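Local coordinates for NMB1025 protein (Neisseria meningitidis serogroup B, PDB 3KJJ), which is of unknown function but forms a trimer of the YjgF/RutC type and may act as an enzyme or small-molecule-binding protein, at residues Glu45-Val50 against Trp112-Lys117; Val36-Glu41 against Leu51-Arg56. All blocks are in the same frame, centred on the assembly; numbering follows the deposited sequence. Where two conformers were deposited one is given.

Contact 1. Residues Glu45-Val50 against Trp112-Lys117; sequences EQTADV and WRVEIK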
ATOM      1  N   GLU B  45      -9.843  -4.744  21.478  1.00 22.72           N
ATOM      2  CA  GLU B  45     -10.893  -3.727  21.533  1.00 22.76           C
ATOM      3  C   GLU B  45     -10.727  -2.733  20.388  1.00 18.65           C
ATOM      4  O   GLU B  45     -11.685  -2.396  19.712  1.00 16.82           O
ATOM      5  CB  GLU B  45     -10.894  -3.012  22.888  1.00 24.06           C
ATOM      6  CG  GLU B  45     -11.486  -3.851  24.029  1.00 31.87           C
ATOM      7  CD  GLU B  45     -11.118  -3.337  25.426  1.00 35.72           C
ATOM      8  OE1 GLU B  45     -10.594  -2.207  25.553  1.00 34.02           O
ATOM      9  OE2 GLU B  45     -11.357  -4.077  26.406  1.00 36.71           O
ATOM     10  N   GLN B  46      -9.496  -2.293  20.160  1.00 18.20           N
ATOM     11  CA  GLN B  46      -9.212  -1.344  19.093  1.00 18.66           C
ATOM     12  C   GLN B  46      -9.382  -1.963  17.709  1.00 16.92           C
ATOM     13  O   GLN B  46      -9.912  -1.314  16.801  1.00 18.88           O
ATOM     14  CB  GLN B  46      -7.822  -0.734  19.274  1.00 16.84           C
ATOM     15  CG  GLN B  46      -7.780   0.245  20.451  1.00 21.29           C
ATOM     16  CD  GLN B  46      -6.463   0.974  20.560  1.00 21.75           C
ATOM     17  OE1 GLN B  46      -5.530   0.703  19.806  1.00 17.25           O
ATOM     18  NE2 GLN B  46      -6.382   1.917  21.496  1.00 22.30           N
ATOM     19  N   THR B  47      -8.976  -3.225  17.564  1.00 16.03           N
ATOM     20  CA  THR B  47      -9.127  -3.932  16.291  1.00 16.58           C
ATOM     21  C   THR B  47     -10.622  -4.015  15.948  1.00 15.14           C
ATOM     22  O   THR B  47     -11.010  -3.735  14.810  1.00 17.38           O
ATOM     23  CB  THR B  47      -8.429  -5.332  16.287  1.00 17.14           C
ATOM     24  OG1 THR B  47      -7.023  -5.183  16.564  1.00 18.95           O
ATOM     25  CG2 THR B  47      -8.575  -6.016  14.925  1.00 22.02           C
ATOM     26  N   ALA B  48     -11.445  -4.373  16.939  1.00 17.87           N
ATOM     27  CA  ALA B  48     -12.897  -4.461  16.761  1.00 18.87           C
ATOM     28  C   ALA B  48     -13.472  -3.140  16.262  1.00 17.32           C
ATOM     29  O   ALA B  48     -14.241  -3.125  15.307  1.00 18.15           O
ATOM     30  CB  ALA B  48     -13.587  -4.879  18.056  1.00 17.99           C
ATOM     31  N   ASP B  49     -13.107  -2.044  16.918  1.00 19.56           N
ATOM     32  CA  ASP B  49     -13.600  -0.721  16.530  1.00 18.26           C
ATOM     33  C   ASP B  49     -13.212  -0.342  15.101  1.00 14.66           C
ATOM     34  O   ASP B  49     -14.022   0.244  14.369  1.00 15.84           O
ATOM     35  CB  ASP B  49     -13.111   0.366  17.487  1.00 22.15           C
ATOM     36  CG  ASP B  49     -13.631   1.745  17.102  1.00 14.46           C
ATOM     37  OD1 ASP B  49     -14.817   2.016  17.345  1.00 23.04           O
ATOM     38  OD2 ASP B  49     -12.854   2.545  16.546  1.00 24.62           O
ATOM     39  N   VAL B  50     -11.978  -0.674  14.725  1.00 12.62           N
ATOM     40  CA  VAL B  50     -11.418  -0.334  13.418  1.00 12.99           C
ATOM     41  C   VAL B  50     -12.151  -1.130  12.333  1.00 12.08           C
ATOM     42  O   VAL B  50     -12.521  -0.573  11.303  1.00 12.00           O
ATOM     43  CB  VAL B  50      -9.876  -0.560  13.394  1.00 11.61           C
ATOM     44  CG1 VAL B  50      -9.336  -0.715  11.986  1.00 14.67           C
ATOM     45  CG2 VAL B  50      -9.157   0.621  14.106  1.00 12.21           C
ATOM     46  N   TRP B 112      -2.782   4.539  20.037  1.00 19.69           N
ATOM     47  CA  TRP B 112      -3.281   3.703  18.937  1.00 19.23           C
ATOM     48  C   TRP B 112      -2.375   2.499  18.733  1.00 20.14           C
ATOM     49  O   TRP B 112      -1.179   2.644  18.476  1.00 22.35           O
ATOM     50  CB  TRP B 112      -3.376   4.481  17.626  1.00 21.32           C
ATOM     51  CG  TRP B 112      -4.344   5.633  17.609  1.00 19.71           C
ATOM     52  CD1 TRP B 112      -5.347   5.901  18.502  1.00 23.22           C
ATOM     53  CD2 TRP B 112      -4.424   6.647  16.600  1.00 21.38           C
ATOM     54  NE1 TRP B 112      -6.025   7.039  18.125  1.00 20.13           N
ATOM     55  CE2 TRP B 112      -5.484   7.510  16.956  1.00 22.97           C
ATOM     56  CE3 TRP B 112      -3.691   6.915  15.432  1.00 22.53           C
ATOM     57  CZ2 TRP B 112      -5.829   8.629  16.188  1.00 21.34           C
ATOM     58  CZ3 TRP B 112      -4.042   8.019  14.661  1.00 23.49           C
ATOM     59  CH2 TRP B 112      -5.102   8.866  15.047  1.00 22.73           C
ATOM     60  N   ARG B 113      -2.959   1.311  18.816  1.00 18.59           N
ATOM     61  CA  ARG B 113      -2.202   0.066  18.742  0.50 18.83           C
ATOM     62  C   ARG B 113      -2.357  -0.619  17.385  1.00 17.83           C
ATOM     63  O   ARG B 113      -1.618  -1.563  17.068  1.00 18.21           O
ATOM     64  CB  ARG B 113      -2.627  -0.871  19.878  0.50 19.31           C
ATOM     65  CG  ARG B 113      -2.666  -0.193  21.244  0.50 20.14           C
ATOM     66  CD  ARG B 113      -2.372  -1.167  22.353  0.50 23.87           C
ATOM     67  NE  ARG B 113      -1.044  -1.755  22.210  0.50 19.01           N
ATOM     68  CZ  ARG B 113       0.046  -1.296  22.812  0.50 21.19           C
ATOM     69  NH1 ARG B 113       1.207  -1.906  22.629  0.50 18.62           N
ATOM     70  NH2 ARG B 113      -0.029  -0.238  23.608  0.50 18.92           N
ATOM     71  N   VAL B 114      -3.318  -0.133  16.586  1.00 16.62           N
ATOM     72  CA  VAL B 114      -3.624  -0.714  15.271  1.00 15.02           C
ATOM     73  C   VAL B 114      -4.224   0.309  14.296  1.00 16.21           C
ATOM     74  O   VAL B 114      -4.942   1.229  14.693  1.00 16.53           O
ATOM     75  CB  VAL B 114      -4.542  -1.983  15.394  1.00 16.75           C
ATOM     76  CG1 VAL B 114      -5.931  -1.615  15.982  1.00  9.51           C
ATOM     77  CG2 VAL B 114      -4.670  -2.727  14.057  1.00 12.26           C
ATOM     78  N   GLU B 115      -3.886   0.145  13.023  1.00 13.81           N
ATOM     79  CA  GLU B 115      -4.447   0.931  11.938  1.00 13.35           C
ATOM     80  C   GLU B 115      -4.556  -0.019  10.754  1.00 12.00           C
ATOM     81  O   GLU B 115      -3.623  -0.762  10.465  1.00 11.67           O
ATOM     82  CB  GLU B 115      -3.544   2.138  11.610  1.00 13.93           C
ATOM     83  CG  GLU B 115      -4.059   3.060  10.499  1.00 20.45           C
ATOM     84  CD  GLU B 115      -3.291   4.380  10.398  1.00 20.35           C
ATOM     85  OE1 GLU B 115      -2.605   4.767  11.366  1.00 20.65           O
ATOM     86  OE2 GLU B 115      -3.385   5.045   9.347  1.00 23.10           O
ATOM     87  N   ILE B 116      -5.701  -0.017  10.078  1.00 14.01           N
ATOM     88  CA  ILE B 116      -5.898  -0.930   8.949  1.00 13.72           C
ATOM     89  C   ILE B 116      -6.305  -0.147   7.708  1.00 14.51           C
ATOM     90  O   ILE B 116      -7.257   0.651   7.742  1.00 12.86           O
ATOM     91  CB  ILE B 116      -6.918  -2.053   9.271  1.00 15.47           C
ATOM     92  CG1 ILE B 116      -6.475  -2.837  10.511  1.00 16.39           C
ATOM     93  CG2 ILE B 116      -7.112  -2.985   8.059  1.00 13.33           C
ATOM     94  CD1 ILE B 116      -7.474  -3.896  11.010  1.00 13.36           C
ATOM     95  N   LYS B 117      -5.554  -0.387   6.633  1.00 13.68           N
ATOM     96  CA  LYS B 117      -5.729   0.264   5.346  1.00 16.69           C
ATOM     97  C   LYS B 117      -6.265  -0.740   4.335  1.00 15.47           C
ATOM     98  O   LYS B 117      -5.625  -1.755   4.056  1.00 18.94           O
ATOM     99  CB  LYS B 117      -4.389   0.817   4.865  1.00 14.21           C
ATOM    100  CG  LYS B 117      -4.421   1.492   3.489  1.00 19.26           C
ATOM    101  CD  LYS B 117      -4.667   2.969   3.616  1.00 29.19           C
ATOM    102  CE  LYS B 117      -4.095   3.703   2.430  1.00 28.22           C
ATOM    103  NZ  LYS B 117      -4.667   5.075   2.332  1.00 21.10           N
TER
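Q46 reaches from helix 43-60 to the start of strand 114-121, and its CB, amide carbon and OE1 each meet the other segment. CB rests on V114 CG1 at 3.9 Å. CG lies beside the backbone N (chi1 -72°), anti to the carbonyl carbon, and the extended chain beyond it carries the amide up to R113, where CD is 3.9 Å from R113 N. At the tip, OE1 accepts a hydrogen bond from the backbone N of R113 (2.8 Å), the donor lying in the carbonyl plane, and it also touches CB and CG of R113. NE2 is used elsewhere, donating to the carbonyl oxygens of E111 and G40. In the YjgF fold, helices pack on one face of a mixed sheet; here helix and strand run nearly parallel, at 27°, with their axes 8.5 Å apart. V114 CG1 also meets T47 OG1, the two side chains crossing at about a right angle; the T47 hydroxyl is hydrogen-bonded to A43 O, one turn back. Further along, V50 CG1, anti to its backbone N (chi1 159°), packs against I116 CD1 at 3.8 Å. Helix 81-91 joins this core through M84, which touches both T47 and I116.

Contact 2. Residues Val36-Glu41 against Leu51-Arg56; sequences VPENGE and LAQIDR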
ATOM      1  N   VAL B  36      -8.224   4.112  12.217  1.00 16.28           N
ATOM      2  CA  VAL B  36      -7.565   4.117  13.512  1.00 16.72           C
ATOM      3  C   VAL B  36      -8.642   4.011  14.595  1.00 18.92           C
ATOM      4  O   VAL B  36      -9.795   4.349  14.349  1.00 18.33           O
ATOM      5  CB  VAL B  36      -6.737   5.413  13.709  1.00 17.24           C
ATOM      6  CG1 VAL B  36      -5.599   5.483  12.694  1.00 19.79           C
ATOM      7  CG2 VAL B  36      -7.624   6.646  13.606  1.00 22.93           C
ATOM      8  N   PRO B  37      -8.267   3.542  15.795  1.00 19.51           N
ATOM      9  CA  PRO B  37      -9.230   3.323  16.867  1.00 19.41           C
ATOM     10  C   PRO B  37      -9.912   4.616  17.292  1.00 21.48           C
ATOM     11  O   PRO B  37      -9.252   5.641  17.431  1.00 18.89           O
ATOM     12  CB  PRO B  37      -8.363   2.795  18.015  1.00 17.89           C
ATOM     13  CG  PRO B  37      -7.123   2.326  17.382  1.00 17.91           C
ATOM     14  CD  PRO B  37      -6.900   3.195  16.211  1.00 19.88           C
ATOM     15  N   GLU B  38     -11.231   4.555  17.463  1.00 23.65           N
ATOM     16  CA  GLU B  38     -12.006   5.656  18.035  1.00 24.69           C
ATOM     17  C   GLU B  38     -12.493   5.261  19.424  1.00 24.07           C
ATOM     18  O   GLU B  38     -12.962   6.107  20.189  1.00 21.91           O
ATOM     19  CB  GLU B  38     -13.202   6.004  17.139  1.00 26.55           C
ATOM     20  CG  GLU B  38     -12.833   6.798  15.890  1.00 27.01           C
ATOM     21  CD  GLU B  38     -14.016   7.032  14.948  1.00 29.07           C
ATOM     22  OE1 GLU B  38     -13.940   7.971  14.133  1.00 32.76           O
ATOM     23  OE2 GLU B  38     -15.012   6.279  15.012  1.00 28.42           O
ATOM     24  N   ASN B  39     -12.363   3.968  19.726  1.00 23.93           N
ATOM     25  CA  ASN B  39     -12.821   3.351  20.962  1.00 25.43           C
ATOM     26  C   ASN B  39     -11.867   2.220  21.341  1.00 25.07           C
ATOM     27  O   ASN B  39     -11.165   1.682  20.485  1.00 24.58           O
ATOM     28  CB  ASN B  39     -14.225   2.765  20.770  1.00 25.91           C
ATOM     29  CG  ASN B  39     -15.287   3.828  20.568  1.00 31.16           C
ATOM     30  OD1 ASN B  39     -15.634   4.560  21.494  1.00 24.28           O
ATOM     31  ND2 ASN B  39     -15.824   3.905  19.354  1.00 20.98           N
ATOM     32  N   GLY B  40     -11.842   1.861  22.621  1.00 24.52           N
ATOM     33  CA  GLY B  40     -11.080   0.702  23.078  1.00 24.73           C
ATOM     34  C   GLY B  40      -9.671   1.043  23.518  1.00 25.14           C
ATOM     35  O   GLY B  40      -9.095   2.040  23.075  1.00 23.37           O
ATOM     36  N   GLU B  41      -9.129   0.201  24.395  1.00 30.14           N
ATOM     37  CA  GLU B  41      -7.776   0.353  24.918  1.00 31.07           C
ATOM     38  C   GLU B  41      -6.876  -0.804  24.470  1.00 29.79           C
ATOM     39  O   GLU B  41      -5.746  -0.581  24.031  1.00 29.50           O
ATOM     40  CB  GLU B  41      -7.806   0.426  26.447  1.00 34.75           C
ATOM     41  CG  GLU B  41      -6.844   1.439  27.038  1.00 41.83           C
ATOM     42  CD  GLU B  41      -7.489   2.799  27.236  1.00 48.02           C
ATOM     43  OE1 GLU B  41      -7.113   3.750  26.513  1.00 46.68           O
ATOM     44  OE2 GLU B  41      -8.379   2.914  28.110  1.00 51.82           O
ATOM     45  N   LEU B  51     -12.369  -2.421  12.588  1.00 14.40           N
ATOM     46  CA  LEU B  51     -13.131  -3.261  11.662  1.00 15.35           C
ATOM     47  C   LEU B  51     -14.598  -2.818  11.504  1.00 14.34           C
ATOM     48  O   LEU B  51     -15.162  -2.938  10.414  1.00 16.86           O
ATOM     49  CB  LEU B  51     -12.981  -4.752  11.998  1.00 13.56           C
ATOM     50  CG  LEU B  51     -11.535  -5.291  11.919  1.00 14.44           C
ATOM     51  CD1 LEU B  51     -11.410  -6.687  12.505  1.00 15.62           C
ATOM     52  CD2 LEU B  51     -10.967  -5.266  10.491  1.00 12.64           C
ATOM     53  N   ALA B  52     -15.195  -2.275  12.566  1.00 15.30           N
ATOM     54  CA  ALA B  52     -16.565  -1.735  12.510  1.00 16.28           C
ATOM     55  C   ALA B  52     -16.674  -0.475  11.651  1.00 15.62           C
ATOM     56  O   ALA B  52     -17.607  -0.332  10.854  1.00 14.60           O
ATOM     57  CB  ALA B  52     -17.126  -1.486  13.933  1.00 19.90           C
ATOM     58  N   GLN B  53     -15.694   0.416  11.783  1.00 17.09           N
ATOM     59  CA  GLN B  53     -15.530   1.547  10.868  1.00 16.08           C
ATOM     60  C   GLN B  53     -15.400   1.104   9.421  1.00 13.70           C
ATOM     61  O   GLN B  53     -16.045   1.670   8.530  1.00 13.99           O
ATOM     62  CB  GLN B  53     -14.280   2.347  11.230  1.00 18.71           C
ATOM     63  CG  GLN B  53     -14.367   3.110  12.532  1.00 15.40           C
ATOM     64  CD  GLN B  53     -13.066   3.814  12.841  1.00 10.99           C
ATOM     65  OE1 GLN B  53     -12.628   4.673  12.090  1.00 16.16           O
ATOM     66  NE2 GLN B  53     -12.433   3.435  13.946  1.00 14.90           N
ATOM     67  N   ILE B  54     -14.556   0.100   9.183  1.00 14.32           N
ATOM     68  CA  ILE B  54     -14.343  -0.387   7.829  1.00 13.03           C
ATOM     69  C   ILE B  54     -15.662  -0.868   7.234  1.00 15.13           C
ATOM     70  O   ILE B  54     -15.999  -0.496   6.098  1.00 15.35           O
ATOM     71  CB  ILE B  54     -13.195  -1.438   7.746  1.00 15.87           C
ATOM     72  CG1 ILE B  54     -11.838  -0.721   7.854  1.00 10.52           C
ATOM     73  CG2 ILE B  54     -13.279  -2.221   6.439  1.00 17.18           C
ATOM     74  CD1 ILE B  54     -10.644  -1.603   8.237  1.00 10.81           C
ATOM     75  N   ASP B  55     -16.409  -1.644   8.024  1.00 15.53           N
ATOM     76  CA  ASP B  55     -17.751  -2.099   7.660  1.00 18.79           C
ATOM     77  C   ASP B  55     -18.626  -0.912   7.246  1.00 17.51           C
ATOM     78  O   ASP B  55     -19.283  -0.959   6.216  1.00 15.34           O
ATOM     79  CB  ASP B  55     -18.428  -2.847   8.817  1.00 19.15           C
ATOM     80  CG  ASP B  55     -17.860  -4.245   9.046  1.00 22.86           C
ATOM     81  OD1 ASP B  55     -17.223  -4.815   8.134  1.00 21.50           O
ATOM     82  OD2 ASP B  55     -18.081  -4.784  10.155  1.00 21.03           O
ATOM     83  N   ARG B  56     -18.605   0.151   8.041  1.00 18.22           N
ATOM     84  CA  ARG B  56     -19.461   1.312   7.795  1.00 18.30           C
ATOM     85  C   ARG B  56     -19.066   2.045   6.512  1.00 16.04           C
ATOM     86  O   ARG B  56     -19.935   2.393   5.711  1.00 16.80           O
ATOM     87  CB  ARG B  56     -19.512   2.251   9.006  1.00 18.19           C
ATOM     88  CG  ARG B  56     -20.342   1.710  10.181  1.00 20.87           C
ATOM     89  CD  ARG B  56     -20.673   2.795  11.228  1.00 20.21           C
ATOM     90  NE  ARG B  56     -19.477   3.426  11.798  1.00 17.41           N
ATOM     91  CZ  ARG B  56     -18.790   2.950  12.838  1.00 23.95           C
ATOM     92  NH1 ARG B  56     -19.169   1.827  13.432  1.00 16.25           N
ATOM     93  NH2 ARG B  56     -17.711   3.599  13.285  1.00 22.79           N
TER
HETATM   94  O   HOH W   1     -10.385   6.071  11.542  1.00 16.71           O
HETATM   95  O   HOH W   2     -16.091   3.953  15.652  1.00 21.64           O
HETATM   96  O   HOH W   3     -16.129   6.135  12.724  1.00 29.82           O
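Q53 NE2 donates to V36 O a bond of 2.8 Å that is close to straight, with an N-H...O angle of 166°. The acceptor lies near the plane of the Q53 amide, whereas the donor is tilted 33° from the carbonyl plane of V36. NE2 has a second acceptor in D49 OD2, one turn earlier in the helix. The other end of the amide is tied to V36 as well, through water: a bridging molecule accepts from V36 N and lies 2.7 Å from Q53 OE1, to which it can donate. With both its oxygen and its nitrogen engaged, the amide has its rotation fixed.

The contact is a loop-to-helix junction of the YjgF fold, in which the connection between strand 29-32 and helix 43-60 passes beside the helix that follows it. The Q53 chain is extended beyond CG, and this extension carries the amide out from the helix to the loop backbone.

E38 reaches over the same amide. Its carboxylate stacks on the amide group with the two planes only 11° apart, OE2 lying 3.8 Å from Q53 CD. At 4.2 Å, E38 OE2 and R56 NH2 are beyond a salt bridge, and two waters span the gap, each donating to the carboxylate oxygen and accepting from the guanidinium; the opposite charges would still be expected to attract. P37 packs against Q46 and V50, and the side chain of V36 turns from the helix towards W112 and E115. The R56 guanidinium lies across its own helix, one face covered near the rim by A52 O and Q53 CA.

Overall arrangement
Contacts 1 and 2 share helix 43-60, whose successive segments 45-50 and 51-56 meet strand 114-121 and the loop 36-41 respectively. Their centres lie 6 Å apart. D49 connects them: its OD2 is 2.7 Å from E38 N and its OD1 is 2.9 Å from N39 ND2, both probable hydrogen bonds from the loop to the first helical segment. P37 of the loop sits against both helix and strand, its CG 3.3 Å from Q46 OE1 and its CD 3.2 Å from V114 O. Contact 1 also approaches the subunit interface, where K117 forms a salt bridge with D70 of a second subunit; no other chain of the assembly touches the segments of contact 2.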